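Local coordinates for protein methyltransferase WBDD (PDB 4AZS) that acts as a bifunctional kinase and methyltransferase that regulates the chain length of the O9a O antigen in Escherichia coli, at residues S394-F406 with V442-L455. Numbering follows the deposited sequence.
Sequences SWPTNLVQSFFVF and VWQEPVERWNFVLL. Unlike the reference sequence in segment 442-455: Val453 (reference Ala).
In the helical C-terminal lobe of the kinase-like region, helix 397-410 packs its Thr397, Val400 and Phe404 side against Trp450 and residues of helices 435-443 and 452-460. The two methyls of Val400 divide the contact: CG1, anti to the backbone N (chi1 165°), lies 3.8 Å from Trp450 CE3 and meets Leu455 CD1 tip to tip, whereas CG2 sits over one face of the Phe452 ring. The Trp450 indole is clamped within its own segment, Val442 CG1 over one face and Val447 CG2 over the other, and its NE1 donates to Glu445 O (3.1 Å). Its CZ3 comes 4.0 Å from Phe404 CE2, and the edge of the Phe404 ring meets Val442 CG1, 3.5 Å from CZ. Next to Phe404 in sequence, Phe403 takes the edge of Phe452 on its face in an offset edge-to-face pair, planes 88° apart. At the helix start, the ring of cis-Pro396 lies alongside Asn451, whose OD1 caps helix 452-460 through Leu454 N (2.8 Å). Gln401 OE1 is buried 3.4 Å from Trp443 CZ2 without a polar partner, while its NE2 hydrogen-bonds to Glu483 OE2. Cohesion between the segments is therefore apolar, while hydrogen bonds lie within each or run to Glu356 and Glu483.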
ATOM      1  N   SER A 394      49.635  -9.964  53.972  1.00 76.24           N
ATOM      2  CA  SER A 394      49.358 -10.050  55.401  1.00 80.88           C
ATOM      3  C   SER A 394      47.847 -10.096  55.607  1.00 82.43           C
ATOM      4  O   SER A 394      47.089  -9.494  54.845  1.00 89.59           O
ATOM      5  CB  SER A 394      49.997  -8.892  56.187  1.00 84.67           C
ATOM      6  OG  SER A 394      49.035  -7.992  56.720  1.00 81.27           O
ATOM      7  N   TRP A 395      47.428 -10.802  56.654  1.00 78.63           N
ATOM      8  CA  TRP A 395      46.128 -11.436  56.668  1.00 76.24           C
ATOM      9  C   TRP A 395      45.760 -11.900  58.041  1.00 70.17           C
ATOM     10  O   TRP A 395      46.615 -12.423  58.743  1.00 69.18           O
ATOM     11  CB  TRP A 395      46.195 -12.621  55.736  1.00 79.67           C
ATOM     12  CG  TRP A 395      44.865 -12.947  55.146  1.00 85.58           C
ATOM     13  CD1 TRP A 395      44.175 -12.261  54.141  1.00 88.56           C
ATOM     14  CD2 TRP A 395      44.004 -14.054  55.521  1.00 81.02           C
ATOM     15  NE1 TRP A 395      42.974 -12.871  53.873  1.00 88.02           N
ATOM     16  CE2 TRP A 395      42.811 -13.954  54.670  1.00 84.84           C
ATOM     17  CE3 TRP A 395      44.099 -15.086  56.438  1.00 80.84           C
ATOM     18  CZ2 TRP A 395      41.778 -14.860  54.758  1.00 82.18           C
ATOM     19  CZ3 TRP A 395      43.058 -15.993  56.515  1.00 78.08           C
ATOM     20  CH2 TRP A 395      41.923 -15.886  55.695  1.00 80.66           C
ATOM     21  N   PRO A 396      44.481 -11.774  58.447  1.00 65.84           N
ATOM     22  CA  PRO A 396      43.233 -11.454  57.755  1.00 65.02           C
ATOM     23  C   PRO A 396      42.860  -9.979  57.787  1.00 61.03           C
ATOM     24  O   PRO A 396      41.685  -9.626  57.973  1.00 56.62           O
ATOM     25  CB  PRO A 396      42.211 -12.237  58.576  1.00 65.49           C
ATOM     26  CG  PRO A 396      42.716 -12.071  59.979  1.00 63.46           C
ATOM     27  CD  PRO A 396      44.228 -12.011  59.885  1.00 63.30           C
ATOM     28  N   THR A 397      43.837  -9.128  57.553  1.00 56.04           N
ATOM     29  CA  THR A 397      43.675  -7.706  57.793  1.00 56.27           C
ATOM     30  C   THR A 397      42.603  -7.066  56.902  1.00 50.75           C
ATOM     31  O   THR A 397      41.786  -6.300  57.398  1.00 51.15           O
ATOM     32  CB  THR A 397      45.047  -6.976  57.675  1.00 59.61           C
ATOM     33  OG1 THR A 397      45.520  -7.065  56.332  1.00 70.48           O
ATOM     34  CG2 THR A 397      46.080  -7.640  58.568  1.00 59.64           C
ATOM     35  N   ASN A 398      42.589  -7.389  55.616  1.00 53.17           N
ATOM     36  CA  ASN A 398      41.528  -6.919  54.685  1.00 55.87           C
ATOM     37  C   ASN A 398      40.107  -7.241  55.158  1.00 57.23           C
ATOM     38  O   ASN A 398      39.228  -6.392  55.115  1.00 61.53           O
ATOM     39  CB  ASN A 398      41.696  -7.543  53.283  1.00 57.41           C
ATOM     40  CG  ASN A 398      42.978  -7.097  52.584  1.00 64.45           C
ATOM     41  OD1 ASN A 398      43.343  -5.911  52.600  1.00 67.75           O
ATOM     42  ND2 ASN A 398      43.674  -8.046  51.973  1.00 66.00           N
ATOM     43  N   LEU A 399      39.887  -8.475  55.602  1.00 55.52           N
ATOM     44  CA  LEU A 399      38.571  -8.889  56.131  1.00 52.59           C
ATOM     45  C   LEU A 399      38.168  -8.092  57.368  1.00 48.96           C
ATOM     46  O   LEU A 399      36.987  -7.779  57.569  1.00 48.25           O
ATOM     47  CB  LEU A 399      38.570 -10.389  56.470  1.00 55.11           C
ATOM     48  CG  LEU A 399      38.575 -11.400  55.308  1.00 57.27           C
ATOM     49  CD1 LEU A 399      39.827 -11.289  54.454  1.00 64.66           C
ATOM     50  CD2 LEU A 399      38.454 -12.830  55.818  1.00 57.83           C
ATOM     51  N   VAL A 400      39.137  -7.732  58.203  1.00 46.45           N
ATOM     52  CA  VAL A 400      38.810  -6.964  59.398  1.00 49.13           C
ATOM     53  C   VAL A 400      38.347  -5.594  58.933  1.00 52.52           C
ATOM     54  O   VAL A 400      37.429  -5.016  59.527  1.00 49.37           O
ATOM     55  CB  VAL A 400      39.992  -6.865  60.396  1.00 49.70           C
ATOM     56  CG1 VAL A 400      39.756  -5.776  61.446  1.00 48.17           C
ATOM     57  CG2 VAL A 400      40.232  -8.197  61.072  1.00 48.57           C
ATOM     58  N   GLN A 401      38.943  -5.116  57.837  1.00 57.95           N
ATOM     59  CA  GLN A 401      38.639  -3.784  57.298  1.00 63.52           C
ATOM     60  C   GLN A 401      37.205  -3.733  56.782  1.00 58.66           C
ATOM     61  O   GLN A 401      36.436  -2.843  57.162  1.00 56.55           O
ATOM     62  CB  GLN A 401      39.620  -3.384  56.172  1.00 68.25           C
ATOM     63  CG  GLN A 401      39.354  -2.008  55.543  1.00 72.95           C
ATOM     64  CD  GLN A 401      39.949  -0.828  56.319  1.00 77.62           C
ATOM     65  OE1 GLN A 401      40.162  -0.904  57.525  1.00 84.59           O
ATOM     66  NE2 GLN A 401      40.220   0.273  55.613  1.00 83.28           N
ATOM     67  N   SER A 402      36.846  -4.681  55.926  1.00 51.83           N
ATOM     68  CA  SER A 402      35.453  -4.770  55.463  1.00 55.12           C
ATOM     69  C   SER A 402      34.486  -4.910  56.636  1.00 52.25           C
ATOM     70  O   SER A 402      33.391  -4.347  56.625  1.00 50.22           O
ATOM     71  CB  SER A 402      35.255  -5.963  54.555  1.00 52.73           C
ATOM     72  OG  SER A 402      35.555  -7.084  55.322  1.00 57.10           O
ATOM     73  N   PHE A 403      34.884  -5.642  57.667  1.00 49.50           N
ATOM     74  CA  PHE A 403      33.964  -5.823  58.750  1.00 48.57           C
ATOM     75  C   PHE A 403      33.613  -4.460  59.366  1.00 54.69           C
ATOM     76  O   PHE A 403      32.549  -4.295  59.978  1.00 52.44           O
ATOM     77  CB  PHE A 403      34.504  -6.786  59.798  1.00 47.73           C
ATOM     78  CG  PHE A 403      33.456  -7.213  60.779  1.00 48.92           C
ATOM     79  CD1 PHE A 403      32.595  -8.268  60.479  1.00 46.22           C
ATOM     80  CD2 PHE A 403      33.265  -6.515  61.943  1.00 45.49           C
ATOM     81  CE1 PHE A 403      31.599  -8.640  61.347  1.00 43.51           C
ATOM     82  CE2 PHE A 403      32.262  -6.890  62.826  1.00 47.53           C
ATOM     83  CZ  PHE A 403      31.417  -7.950  62.521  1.00 44.59           C
ATOM     84  N   PHE A 404      34.495  -3.473  59.192  1.00 54.00           N
ATOM     85  CA  PHE A 404      34.203  -2.136  59.692  1.00 56.11           C
ATOM     86  C   PHE A 404      33.141  -1.469  58.852  1.00 50.89           C
ATOM     87  O   PHE A 404      32.329  -0.696  59.361  1.00 50.13           O
ATOM     88  CB  PHE A 404      35.457  -1.264  59.693  1.00 58.03           C
ATOM     89  CG  PHE A 404      36.514  -1.745  60.623  1.00 59.42           C
ATOM     90  CD1 PHE A 404      36.200  -2.045  61.947  1.00 61.96           C
ATOM     91  CD2 PHE A 404      37.826  -1.859  60.196  1.00 61.33           C
ATOM     92  CE1 PHE A 404      37.174  -2.471  62.825  1.00 56.99           C
ATOM     93  CE2 PHE A 404      38.813  -2.280  61.070  1.00 61.87           C
ATOM     94  CZ  PHE A 404      38.480  -2.602  62.380  1.00 60.81           C
ATOM     95  N   VAL A 405      33.173  -1.761  57.564  1.00 50.44           N
ATOM     96  CA  VAL A 405      32.190  -1.234  56.651  1.00 55.62           C
ATOM     97  C   VAL A 405      30.824  -1.841  56.984  1.00 55.08           C
ATOM     98  O   VAL A 405      29.866  -1.103  57.267  1.00 60.14           O
ATOM     99  CB  VAL A 405      32.590  -1.491  55.189  1.00 58.53           C
ATOM    100  CG1 VAL A 405      31.499  -0.997  54.259  1.00 61.34           C
ATOM    101  CG2 VAL A 405      33.906  -0.787  54.873  1.00 61.55           C
ATOM    102  N   PHE A 406      30.747  -3.171  56.964  1.00 52.09           N
ATOM    103  CA  PHE A 406      29.597  -3.896  57.523  1.00 50.26           C
ATOM    104  C   PHE A 406      29.065  -3.155  58.747  1.00 46.98           C
ATOM    105  O   PHE A 406      27.873  -2.826  58.818  1.00 43.84           O
ATOM    106  CB  PHE A 406      29.975  -5.341  57.910  1.00 47.84           C
ATOM    107  CG  PHE A 406      28.839  -6.141  58.515  1.00 47.63           C
ATOM    108  CD1 PHE A 406      27.766  -6.549  57.742  1.00 49.58           C
ATOM    109  CD2 PHE A 406      28.861  -6.524  59.838  1.00 50.19           C
ATOM    110  CE1 PHE A 406      26.739  -7.298  58.274  1.00 48.23           C
ATOM    111  CE2 PHE A 406      27.832  -7.284  60.380  1.00 50.04           C
ATOM    112  CZ  PHE A 406      26.766  -7.669  59.596  1.00 49.01           C
ATOM    113  N   VAL A 442      41.084  -0.485  67.511  1.00 33.65           N
ATOM    114  CA  VAL A 442      41.596  -1.472  66.603  1.00 32.15           C
ATOM    115  C   VAL A 442      42.626  -0.824  65.725  1.00 33.92           C
ATOM    116  O   VAL A 442      43.683  -1.423  65.438  1.00 35.09           O
ATOM    117  CB  VAL A 442      40.520  -2.076  65.698  1.00 31.49           C
ATOM    118  CG1 VAL A 442      41.165  -2.967  64.647  1.00 32.37           C
ATOM    119  CG2 VAL A 442      39.509  -2.849  66.504  1.00 30.75           C
ATOM    120  N   TRP A 443      42.320   0.394  65.291  1.00 36.23           N
ATOM    121  CA  TRP A 443      43.210   1.131  64.416  1.00 42.19           C
ATOM    122  C   TRP A 443      44.528   1.475  65.035  1.00 41.73           C
ATOM    123  O   TRP A 443      45.466   1.664  64.319  1.00 41.67           O
ATOM    124  CB  TRP A 443      42.540   2.383  63.839  1.00 51.20           C
ATOM    125  CG  TRP A 443      41.860   2.066  62.531  1.00 64.52           C
ATOM    126  CD1 TRP A 443      40.656   1.375  62.345  1.00 67.99           C
ATOM    127  CD2 TRP A 443      42.342   2.356  61.173  1.00 73.27           C
ATOM    128  NE1 TRP A 443      40.354   1.244  61.009  1.00 74.54           N
ATOM    129  CE2 TRP A 443      41.319   1.815  60.248  1.00 80.83           C
ATOM    130  CE3 TRP A 443      43.455   2.991  60.650  1.00 78.53           C
ATOM    131  CZ2 TRP A 443      41.444   1.915  58.876  1.00 80.86           C
ATOM    132  CZ3 TRP A 443      43.565   3.089  59.262  1.00 84.71           C
ATOM    133  CH2 TRP A 443      42.577   2.567  58.399  1.00 87.03           C
ATOM    134  N   GLN A 444      44.626   1.514  66.360  1.00 38.94           N
ATOM    135  CA  GLN A 444      45.904   1.805  67.017  1.00 39.07           C
ATOM    136  C   GLN A 444      46.781   0.562  67.131  1.00 37.88           C
ATOM    137  O   GLN A 444      47.881   0.654  67.635  1.00 35.51           O
ATOM    138  CB  GLN A 444      45.675   2.337  68.425  1.00 37.93           C
ATOM    139  CG  GLN A 444      44.878   3.620  68.467  1.00 42.06           C
ATOM    140  CD  GLN A 444      45.378   4.603  67.441  1.00 47.21           C
ATOM    141  OE1 GLN A 444      46.564   4.946  67.423  1.00 52.47           O
ATOM    142  NE2 GLN A 444      44.507   4.993  66.533  1.00 51.45           N
ATOM    143  N   GLU A 445      46.255  -0.595  66.742  1.00 33.06           N
ATOM    144  CA  GLU A 445      46.989  -1.843  66.825  1.00 32.18           C
ATOM    145  C   GLU A 445      47.912  -2.041  65.630  1.00 32.91           C
ATOM    146  O   GLU A 445      47.521  -1.813  64.491  1.00 32.17           O
ATOM    147  CB  GLU A 445      46.035  -3.033  66.818  1.00 33.05           C
ATOM    148  CG  GLU A 445      45.185  -3.137  68.059  1.00 33.36           C
ATOM    149  CD  GLU A 445      45.917  -3.658  69.240  1.00 34.19           C
ATOM    150  OE1 GLU A 445      47.062  -4.141  69.092  1.00 34.62           O
ATOM    151  OE2 GLU A 445      45.297  -3.686  70.322  1.00 37.77           O
ATOM    152  N   PRO A 446      49.115  -2.557  65.875  1.00 34.93           N
ATOM    153  CA  PRO A 446      49.910  -2.948  64.711  1.00 36.01           C
ATOM    154  C   PRO A 446      49.124  -3.944  63.909  1.00 36.48           C
ATOM    155  O   PRO A 446      48.372  -4.744  64.474  1.00 33.00           O
ATOM    156  CB  PRO A 446      51.132  -3.622  65.280  1.00 37.35           C
ATOM    157  CG  PRO A 446      50.909  -3.757  66.763  1.00 37.55           C
ATOM    158  CD  PRO A 446      49.729  -2.909  67.166  1.00 35.89           C
ATOM    159  N   VAL A 447      49.328  -3.895  62.606  1.00 37.10           N
ATOM    160  CA  VAL A 447      48.496  -4.564  61.659  1.00 40.80           C
ATOM    161  C   VAL A 447      48.655  -6.080  61.739  1.00 39.93           C
ATOM    162  O   VAL A 447      47.675  -6.781  61.570  1.00 36.17           O
ATOM    163  CB  VAL A 447      48.763  -3.997  60.253  1.00 45.52           C
ATOM    164  CG1 VAL A 447      48.397  -4.962  59.152  1.00 48.87           C
ATOM    165  CG2 VAL A 447      47.955  -2.722  60.127  1.00 47.54           C
ATOM    166  N   GLU A 448      49.862  -6.570  62.027  1.00 40.36           N
ATOM    167  CA  GLU A 448      50.044  -8.005  62.214  1.00 41.15           C
ATOM    168  C   GLU A 448      49.146  -8.521  63.330  1.00 41.58           C
ATOM    169  O   GLU A 448      49.002  -9.707  63.454  1.00 41.73           O
ATOM    170  CB  GLU A 448      51.500  -8.375  62.533  1.00 44.88           C
ATOM    171  CG  GLU A 448      52.013  -7.867  63.894  1.00 44.44           C
ATOM    172  CD  GLU A 448      53.505  -8.127  64.116  1.00 47.36           C
ATOM    173  OE1 GLU A 448      54.104  -8.945  63.384  1.00 48.99           O
ATOM    174  OE2 GLU A 448      54.096  -7.507  65.031  1.00 48.59           O
ATOM    175  N   ARG A 449      48.570  -7.653  64.161  1.00 41.00           N
ATOM    176  CA  ARG A 449      47.715  -8.118  65.257  1.00 40.61           C
ATOM    177  C   ARG A 449      46.230  -8.081  64.935  1.00 39.17           C
ATOM    178  O   ARG A 449      45.427  -8.503  65.760  1.00 41.22           O
ATOM    179  CB  ARG A 449      48.003  -7.339  66.560  1.00 42.89           C
ATOM    180  CG  ARG A 449      49.294  -7.779  67.208  1.00 45.62           C
ATOM    181  CD  ARG A 449      49.687  -7.006  68.463  1.00 50.67           C
ATOM    182  NE  ARG A 449      48.620  -6.943  69.460  1.00 56.21           N
ATOM    183  CZ  ARG A 449      48.460  -7.760  70.521  1.00 58.15           C
ATOM    184  NH1 ARG A 449      49.295  -8.778  70.758  1.00 58.06           N
ATOM    185  NH2 ARG A 449      47.434  -7.555  71.367  1.00 48.54           N
ATOM    186  N   TRP A 450      45.854  -7.615  63.742  1.00 36.36           N
ATOM    187  CA  TRP A 450      44.443  -7.526  63.368  1.00 37.16           C
ATOM    188  C   TRP A 450      43.909  -8.904  63.044  1.00 37.90           C
ATOM    189  O   TRP A 450      44.463  -9.591  62.174  1.00 39.18           O
ATOM    190  CB  TRP A 450      44.241  -6.666  62.141  1.00 35.41           C
ATOM    191  CG  TRP A 450      44.421  -5.203  62.353  1.00 36.22           C
ATOM    192  CD1 TRP A 450      45.205  -4.578  63.292  1.00 35.56           C
ATOM    193  CD2 TRP A 450      43.822  -4.119  61.567  1.00 40.02           C
ATOM    194  NE1 TRP A 450      45.131  -3.232  63.146  1.00 38.98           N
ATOM    195  CE2 TRP A 450      44.338  -2.889  62.123  1.00 38.06           C
ATOM    196  CE3 TRP A 450      42.956  -4.059  60.482  1.00 41.27           C
ATOM    197  CZ2 TRP A 450      43.973  -1.651  61.628  1.00 39.80           C
ATOM    198  CZ3 TRP A 450      42.613  -2.811  59.971  1.00 40.94           C
ATOM    199  CH2 TRP A 450      43.089  -1.633  60.545  1.00 40.94           C
ATOM    200  N   ASN A 451      42.866  -9.330  63.755  1.00 36.77           N
ATOM    201  CA  ASN A 451      42.208 -10.638  63.479  1.00 37.94           C
ATOM    202  C   ASN A 451      40.934 -10.680  64.253  1.00 36.29           C
ATOM    203  O   ASN A 451      40.610  -9.699  64.933  1.00 33.51           O
ATOM    204  CB  ASN A 451      43.104 -11.821  63.826  1.00 38.67           C
ATOM    205  CG  ASN A 451      43.443 -11.889  65.296  1.00 39.94           C
ATOM    206  OD1 ASN A 451      42.620 -11.628  66.148  1.00 43.05           O
ATOM    207  ND2 ASN A 451      44.666 -12.236  65.594  1.00 41.60           N
ATOM    208  N   PHE A 452      40.142 -11.742  64.072  1.00 35.77           N
ATOM    209  CA  PHE A 452      38.771 -11.689  64.608  1.00 33.63           C
ATOM    210  C   PHE A 452      38.711 -11.962  66.082  1.00 32.52           C
ATOM    211  O   PHE A 452      37.837 -11.462  66.739  1.00 35.49           O
ATOM    212  CB  PHE A 452      37.810 -12.552  63.814  1.00 35.43           C
ATOM    213  CG  PHE A 452      37.418 -11.934  62.508  1.00 34.51           C
ATOM    214  CD1 PHE A 452      36.342 -11.068  62.437  1.00 36.57           C
ATOM    215  CD2 PHE A 452      38.176 -12.157  61.366  1.00 36.67           C
ATOM    216  CE1 PHE A 452      35.981 -10.489  61.221  1.00 38.62           C
ATOM    217  CE2 PHE A 452      37.807 -11.591  60.137  1.00 37.81           C
ATOM    218  CZ  PHE A 452      36.718 -10.749  60.077  1.00 37.21           C
ATOM    219  N   VAL A 453      39.691 -12.667  66.609  1.00 33.27           N
ATOM    220  CA  VAL A 453      39.834 -12.831  68.043  1.00 35.26           C
ATOM    221  C   VAL A 453      40.044 -11.489  68.723  1.00 35.56           C
ATOM    222  O   VAL A 453      39.419 -11.187  69.752  1.00 33.61           O
ATOM    223  CB  VAL A 453      40.992 -13.767  68.352  1.00 35.52           C
ATOM    224  CG1 VAL A 453      41.330 -13.722  69.835  1.00 36.98           C
ATOM    225  CG2 VAL A 453      40.601 -15.191  67.939  1.00 37.90           C
ATOM    226  N   LEU A 454      40.864 -10.644  68.097  1.00 36.02           N
ATOM    227  CA  LEU A 454      41.121  -9.288  68.644  1.00 35.54           C
ATOM    228  C   LEU A 454      39.903  -8.397  68.519  1.00 33.68           C
ATOM    229  O   LEU A 454      39.552  -7.643  69.440  1.00 33.37           O
ATOM    230  CB  LEU A 454      42.334  -8.630  67.947  1.00 36.11           C
ATOM    231  CG  LEU A 454      42.758  -7.249  68.526  1.00 36.81           C
ATOM    232  CD1 LEU A 454      44.138  -7.255  69.189  1.00 38.00           C
ATOM    233  CD2 LEU A 454      42.773  -6.332  67.337  1.00 38.34           C
ATOM    234  N   LEU A 455      39.282  -8.454  67.359  1.00 34.48           N
ATOM    235  CA  LEU A 455      38.077  -7.681  67.101  1.00 37.92           C
ATOM    236  C   LEU A 455      37.007  -8.002  68.134  1.00 37.89           C
ATOM    237  O   LEU A 455      36.358  -7.085  68.672  1.00 38.80           O
ATOM    238  CB  LEU A 455      37.556  -8.001  65.705  1.00 40.96           C
ATOM    239  CG  LEU A 455      36.885  -6.932  64.864  1.00 42.39           C
ATOM    240  CD1 LEU A 455      37.724  -5.693  64.819  1.00 47.00           C
ATOM    241  CD2 LEU A 455      36.683  -7.410  63.437  1.00 44.67           C
TER